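Local coordinates for glycoside hydrolase family 15, cellulose signaling associated protein envoy (Hypocrea jecorina, PDB 4WUJ) that senses blue light through a flavin-binding LOV domain of the PAS family and takes part in a pathway that integrates light and oxidative stress, at the interface of chains A and B. Residues are numbered along the deposited sequence; one frame, centred on the assembly and turned at random. Chains: chain A/B, Glycoside hydrolase family 15, cellulose signaling associated protein envoy.

All three contacts lie on one two-fold interface between two copies of the LOV domain. The C-alpha centres of contact 1 and contact 3 are about 7 Å apart, and both use A:Tyr7, B:Leu34 and B:Asp35. By the same C-alpha centres, contact 2 is about 13 Å from contact 1 and about 18 Å from contact 3. It repeats the theme with the chains exchanged: the N-terminal segment of B meets residues 33-35 of A. Each copy thus lends its N-terminal segment and receives the partner's. Helix 14-22 adds to contacts 1 and 3. Such reciprocal pairing suits a dimer, though the crystal alone does not prove one.

Contact 1: the interface of chains A and B. Residues chain A 7, 15, 36; chain B 18, 34-36, 38, 56.
A:Met15 and B:Leu34 meet at a slant in this interface between two LOV domains of the PAS family. A:Met15, in the first turn of helix 14-22, has its CG anti to the carbonyl carbon (chi1 -46°). The chain then bends at chi2 and chi3. Its CG lies 3.6 Å from B:Leu34 CB. Its methyl CE turns toward the CG1 branch of B:Val38, at 3.8 Å. On the helix of the partner, B:Leu18 touches A:Met15 CB with the tip of its CD1 branch, at 3.5 Å. The backbone backs this packing: A:Met15 N donates to B:Leu34 O at 3.0 Å.

A:Tyr7 runs alongside B:Leu34, both side chains pointing the same way. The tyrosine CB, rather than the ring, presses on the B:Leu34 CD2 methyl. The CG2 branch of B:Val38 approaches the same A:Tyr7 CB at 3.6 Å. B:Val38 has CG2 anti to its backbone N and CG1 between N and the carbonyl carbon (chi1 71°), which sends one methyl to the tyrosine and the other to the methionine. Farther along, A:Cys36 CB meets B:Ser56 CB at 3.6 Å. The B:Ser56 hydroxyl OG turns back within its own chain and donates to B:Val38 O at 2.7 Å, in the carbonyl plane.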
# COMPACT_ATOMS: atom_id res chain seq x y z
N TYR A 7 -4.19 -11.37 -3.84
CA TYR A 7 -3.55 -10.03 -3.86
C TYR A 7 -3.19 -9.54 -2.46
O TYR A 7 -2.86 -8.38 -2.30
CB TYR A 7 -4.40 -8.97 -4.63
CG TYR A 7 -4.66 -9.37 -6.07
CD1 TYR A 7 -3.61 -9.60 -6.96
CD2 TYR A 7 -5.94 -9.56 -6.53
CE1 TYR A 7 -3.87 -9.97 -8.29
CE2 TYR A 7 -6.20 -9.93 -7.83
CZ TYR A 7 -5.18 -10.14 -8.71
OH TYR A 7 -5.48 -10.53 -10.03
N MET A 15 -5.71 -2.65 2.53
CA MET A 15 -6.20 -1.52 1.78
C MET A 15 -7.68 -1.31 2.14
O MET A 15 -8.14 -0.16 2.20
CB MET A 15 -5.86 -1.68 0.29
CG MET A 15 -4.36 -2.14 0.04
SD MET A 15 -3.07 -0.87 -0.24
CE MET A 15 -2.58 -1.18 -1.93
N CYS A 36 1.45 2.94 -2.57
CA CYS A 36 1.78 1.59 -2.04
C CYS A 36 3.16 1.46 -1.48
O CYS A 36 3.56 0.38 -1.00
CB CYS A 36 1.61 0.53 -3.14
SG CYS A 36 -0.01 0.51 -3.68
N LEU B 18 -8.58 3.30 -4.79
CA LEU B 18 -9.28 2.36 -3.93
C LEU B 18 -10.73 2.78 -3.69
O LEU B 18 -11.66 1.95 -3.77
CB LEU B 18 -8.57 2.23 -2.58
CG LEU B 18 -7.12 1.71 -2.57
CD1 LEU B 18 -6.68 1.45 -1.14
CD2 LEU B 18 -6.92 0.46 -3.47
N LEU B 34 -6.39 -6.88 -0.29
CA LEU B 34 -5.13 -6.37 -0.80
C LEU B 34 -4.25 -5.92 0.34
O LEU B 34 -4.71 -5.17 1.23
CB LEU B 34 -5.33 -5.13 -1.66
CG LEU B 34 -6.17 -5.22 -2.93
CD1 LEU B 34 -5.68 -4.23 -4.01
CD2 LEU B 34 -6.16 -6.57 -3.44
N ASP B 35 -2.98 -6.31 0.31
CA ASP B 35 -2.03 -5.65 1.20
C ASP B 35 -0.99 -4.86 0.41
O ASP B 35 -1.08 -4.77 -0.81
CB ASP B 35 -1.39 -6.63 2.16
CG ASP B 35 -0.46 -7.62 1.48
OD1 ASP B 35 -0.05 -7.40 0.32
OD2 ASP B 35 -0.14 -8.63 2.15
N CYS B 36 -0.05 -4.27 1.13
CA CYS B 36 0.86 -3.29 0.52
C CYS B 36 1.93 -3.89 -0.35
O CYS B 36 2.69 -3.16 -1.02
CB CYS B 36 1.50 -2.44 1.60
SG CYS B 36 0.23 -1.50 2.50
N VAL B 38 0.99 -5.88 -2.79
CA VAL B 38 0.25 -6.20 -4.00
C VAL B 38 0.94 -5.59 -5.26
O VAL B 38 1.40 -4.44 -5.26
CB VAL B 38 -1.23 -5.73 -3.95
CG1 VAL B 38 -1.37 -4.16 -4.02
CG2 VAL B 38 -2.00 -6.38 -5.11
N SER B 56 3.28 -0.27 -8.28
CA SER B 56 3.59 -0.43 -6.86
C SER B 56 4.96 -1.10 -6.70
O SER B 56 5.48 -1.67 -7.63
CB SER B 56 2.52 -1.25 -6.18
OG SER B 56 2.45 -2.53 -6.77

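Contact 2: the interface of chains A and B. Residues chain A 33-35, 38, 144-145; chain B 6-9.
B:Tyr7 lies against residues 34-35 and 144-145 of chain A, at the interface of two LOV domains. Its side chain runs alongside A:Leu34 and points the same way. The modelled approach of its CB to A:Leu34 CD2 is too short to interpret. The CG2 branch of A:Val38 comes to the same B:Tyr7 CB at a slant, 3.9 Å away. Farther out, the ring meets the end of strand 139-144 in plane, with the A:Gln144 carbonyl carbon at its edge. Ring atom B:Tyr7 CE1 lies 3.6 Å from A:Gln144 O. The methyl A:Ala145 CB is 3.8 Å from B:Tyr7 CE1.

The backbone anchors the segment. A:Asp35 N donates to B:Tyr7 O at 3.2 Å. B:Ser8 places OG anti to its backbone N (chi1 166°), which brings the hydroxyl near carboxylate oxygen OD2 of A:Asp35, in a weak bond.

Outside this shell, B:Ile6 backs the tyrosine within its own chain. Its CG1 lies 3.9 Å above the ring plane, over the centre. A:Gln144 also belongs to the FMN-binding site, and the tyrosine ring therefore abuts a flavin-contacting residue through its backbone. Two waters join the chains. Water 1 connects B:Tyr7 N with A:Pro33 O. Water 2 lies 2.7 Å from A:Asp35 OD1 and 3.0 Å from B:Ala9 N.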
# COMPACT_ATOMS: atom_id res chain seq x y z
N PRO A 33 -2.65 12.35 0.23
CA PRO A 33 -2.55 11.16 -0.64
C PRO A 33 -1.68 10.03 -0.04
O PRO A 33 -0.66 10.30 0.60
CB PRO A 33 -1.92 11.73 -1.92
CG PRO A 33 -1.17 12.94 -1.50
CD PRO A 33 -1.94 13.52 -0.32
N LEU A 34 -2.09 8.78 -0.22
CA LEU A 34 -1.24 7.62 0.08
C LEU A 34 -0.97 6.78 -1.18
O LEU A 34 -1.90 6.48 -1.93
CB LEU A 34 -1.94 6.69 1.09
CG LEU A 34 -2.26 7.08 2.54
CD1 LEU A 34 -2.12 5.84 3.48
CD2 LEU A 34 -1.39 8.17 3.01
N ASP A 35 0.27 6.33 -1.36
CA ASP A 35 0.54 5.29 -2.37
C ASP A 35 1.12 3.95 -1.75
O ASP A 35 1.23 3.83 -0.52
CB ASP A 35 1.39 5.87 -3.52
CG ASP A 35 2.86 6.05 -3.15
OD1 ASP A 35 3.30 5.59 -2.07
OD2 ASP A 35 3.59 6.67 -3.96
N VAL A 38 3.95 3.62 0.96
CA VAL A 38 3.82 4.23 2.29
C VAL A 38 4.37 3.27 3.37
O VAL A 38 4.20 2.07 3.28
CB VAL A 38 2.34 4.61 2.64
CG1 VAL A 38 1.48 3.40 2.82
CG2 VAL A 38 2.29 5.43 3.93
N GLN A 144 4.28 5.91 8.93
CA GLN A 144 5.55 6.60 9.10
C GLN A 144 6.01 7.24 7.75
O GLN A 144 5.59 6.80 6.65
CB GLN A 144 6.65 5.62 9.50
CG GLN A 144 6.44 4.85 10.80
CD GLN A 144 5.52 3.65 10.71
OE1 GLN A 144 5.22 3.09 9.61
NE2 GLN A 144 5.04 3.23 11.88
N ALA A 145 6.90 8.23 7.86
CA ALA A 145 7.63 8.81 6.71
C ALA A 145 8.71 9.77 7.21
O ALA A 145 8.48 10.51 8.15
CB ALA A 145 6.69 9.55 5.82
N ILE B 6 3.18 13.62 2.15
CA ILE B 6 4.34 12.85 2.62
C ILE B 6 4.09 11.33 2.66
O ILE B 6 5.03 10.53 2.75
CB ILE B 6 4.82 13.33 4.02
CG1 ILE B 6 3.81 12.93 5.09
CG2 ILE B 6 5.05 14.84 3.98
CD1 ILE B 6 4.36 13.07 6.53
N TYR B 7 2.83 10.94 2.62
CA TYR B 7 2.52 9.51 2.62
C TYR B 7 2.25 8.99 1.17
O TYR B 7 1.81 7.86 1.01
CB TYR B 7 1.37 9.17 3.58
CG TYR B 7 1.65 9.46 5.05
CD1 TYR B 7 2.83 9.03 5.66
CD2 TYR B 7 0.74 10.18 5.82
CE1 TYR B 7 3.10 9.32 7.06
CE2 TYR B 7 0.98 10.46 7.23
CZ TYR B 7 2.15 10.02 7.83
OH TYR B 7 2.37 10.32 9.18
N SER B 8 2.52 9.81 0.14
CA SER B 8 2.70 9.28 -1.22
C SER B 8 3.94 9.91 -1.86
O SER B 8 3.91 11.05 -2.31
CB SER B 8 1.42 9.50 -2.04
OG SER B 8 1.61 9.30 -3.43
N ALA B 9 5.05 9.17 -1.84
CA ALA B 9 6.27 9.57 -2.54
C ALA B 9 6.01 9.87 -4.05
O ALA B 9 6.63 10.75 -4.64
CB ALA B 9 7.31 8.45 -2.41
O HOH W 1 -0.13 12.40 2.59
O HOH W 2 5.17 6.57 -0.39

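Contact 3: the interface of chains A and B. Residues chain A 7-10, 12, 14, 54; chain B 33-35.
The A:Tyr54 ring and the B:Asp35 side chain meet at about a right angle, with ring and carboxylate planes 34° apart. The phenol OH of A:Tyr54 comes 3.5 Å from B:Asp35 CB. A:Val14 CG2 lies on one face of the ring, 3.6 Å above its plane and offset toward the rim. The same A:Val14 CG2 methyl touches B:Asp35 CB, also at 3.6 Å.

Carboxylate oxygen OD2 takes bonds from both the backbone N and the hydroxyl of A:Ser10. A:Ser10 N meets B:Asp35 OD2 nearly along the C-O axis at 3.1 Å, and A:Ser10 OG reaches its anti lone pair at 3.0 Å. B:Asp35 CG sits between its backbone N and carbonyl carbon (chi1 68°), directing the carboxylate into the loop of chain A. The other oxygen, OD1, is linked through water 3 to A:Ala9 N. Water 4 makes a second link across, from A:Tyr7 N to B:Pro33 O.

A second shell fixes the serines. A:Ser8 OG donates to A:Ile12 O at 2.7 Å from above the carbonyl plane, and its contact with OD2 is at most a weak, alternative bond. A:Ile12 N donates to A:Ser10 OG at 3.1 Å. The N-terminal loop thereby forms a polar socket for the partner's aspartate, and likely steadies the pairing of the two LOV domains.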
# COMPACT_ATOMS: atom_id res chain seq x y z
N TYR A 7 -4.19 -11.37 -3.84
CA TYR A 7 -3.55 -10.03 -3.86
C TYR A 7 -3.19 -9.54 -2.46
O TYR A 7 -2.86 -8.38 -2.30
CB TYR A 7 -4.40 -8.97 -4.63
CG TYR A 7 -4.66 -9.37 -6.07
CD1 TYR A 7 -3.61 -9.60 -6.96
CD2 TYR A 7 -5.94 -9.56 -6.53
CE1 TYR A 7 -3.87 -9.97 -8.29
CE2 TYR A 7 -6.20 -9.93 -7.83
CZ TYR A 7 -5.18 -10.14 -8.71
OH TYR A 7 -5.48 -10.53 -10.03
N SER A 8 -3.26 -10.44 -1.46
CA SER A 8 -2.69 -10.16 -0.12
C SER A 8 -1.95 -11.38 0.43
O SER A 8 -2.57 -12.27 1.01
CB SER A 8 -3.78 -9.77 0.86
OG SER A 8 -3.23 -9.54 2.14
N ALA A 9 -0.65 -11.44 0.23
CA ALA A 9 0.12 -12.58 0.72
C ALA A 9 0.02 -12.71 2.27
O ALA A 9 0.17 -13.81 2.80
CB ALA A 9 1.57 -12.47 0.30
N SER A 10 -0.23 -11.61 2.98
CA SER A 10 -0.36 -11.67 4.45
C SER A 10 -1.76 -12.09 4.90
O SER A 10 -1.98 -12.37 6.07
CB SER A 10 -0.07 -10.30 5.08
OG SER A 10 -1.16 -9.43 4.86
N ILE A 12 -4.19 -10.20 5.17
CA ILE A 12 -4.81 -9.04 5.75
C ILE A 12 -5.23 -8.06 4.69
O ILE A 12 -4.49 -7.81 3.74
CB ILE A 12 -3.80 -8.34 6.66
CG1 ILE A 12 -3.49 -9.22 7.89
CG2 ILE A 12 -4.31 -7.00 7.07
CD1 ILE A 12 -2.29 -8.76 8.65
N VAL A 14 -5.22 -4.86 4.09
CA VAL A 14 -4.68 -3.57 4.50
C VAL A 14 -5.40 -2.44 3.80
O VAL A 14 -5.72 -1.40 4.38
CB VAL A 14 -3.16 -3.47 4.25
CG1 VAL A 14 -2.61 -2.15 4.70
CG2 VAL A 14 -2.43 -4.62 4.98
N TYR A 54 1.76 -6.65 11.21
CA TYR A 54 2.03 -6.40 9.81
C TYR A 54 2.81 -5.10 9.64
O TYR A 54 2.41 -4.06 10.22
CB TYR A 54 0.70 -6.28 9.03
CG TYR A 54 0.89 -5.91 7.58
CD1 TYR A 54 0.96 -4.58 7.16
CD2 TYR A 54 1.03 -6.92 6.61
CE1 TYR A 54 1.14 -4.26 5.80
CE2 TYR A 54 1.20 -6.61 5.27
CZ TYR A 54 1.27 -5.28 4.87
OH TYR A 54 1.47 -5.05 3.53
N PRO B 33 -8.86 -9.54 -0.25
CA PRO B 33 -7.98 -8.57 0.42
C PRO B 33 -6.77 -8.16 -0.41
O PRO B 33 -6.24 -8.97 -1.18
CB PRO B 33 -7.52 -9.34 1.67
CG PRO B 33 -7.54 -10.76 1.26
CD PRO B 33 -8.73 -10.89 0.32
N LEU B 34 -6.39 -6.88 -0.29
CA LEU B 34 -5.13 -6.37 -0.80
C LEU B 34 -4.25 -5.92 0.34
O LEU B 34 -4.71 -5.17 1.23
CB LEU B 34 -5.33 -5.13 -1.66
CG LEU B 34 -6.17 -5.22 -2.93
CD1 LEU B 34 -5.68 -4.23 -4.01
CD2 LEU B 34 -6.16 -6.57 -3.44
N ASP B 35 -2.98 -6.31 0.31
CA ASP B 35 -2.03 -5.65 1.20
C ASP B 35 -0.99 -4.86 0.41
O ASP B 35 -1.08 -4.77 -0.81
CB ASP B 35 -1.39 -6.63 2.16
CG ASP B 35 -0.46 -7.62 1.48
OD1 ASP B 35 -0.05 -7.40 0.32
OD2 ASP B 35 -0.14 -8.63 2.15
O HOH W 3 0.67 -9.40 -1.30
O HOH W 4 -6.99 -11.03 -2.94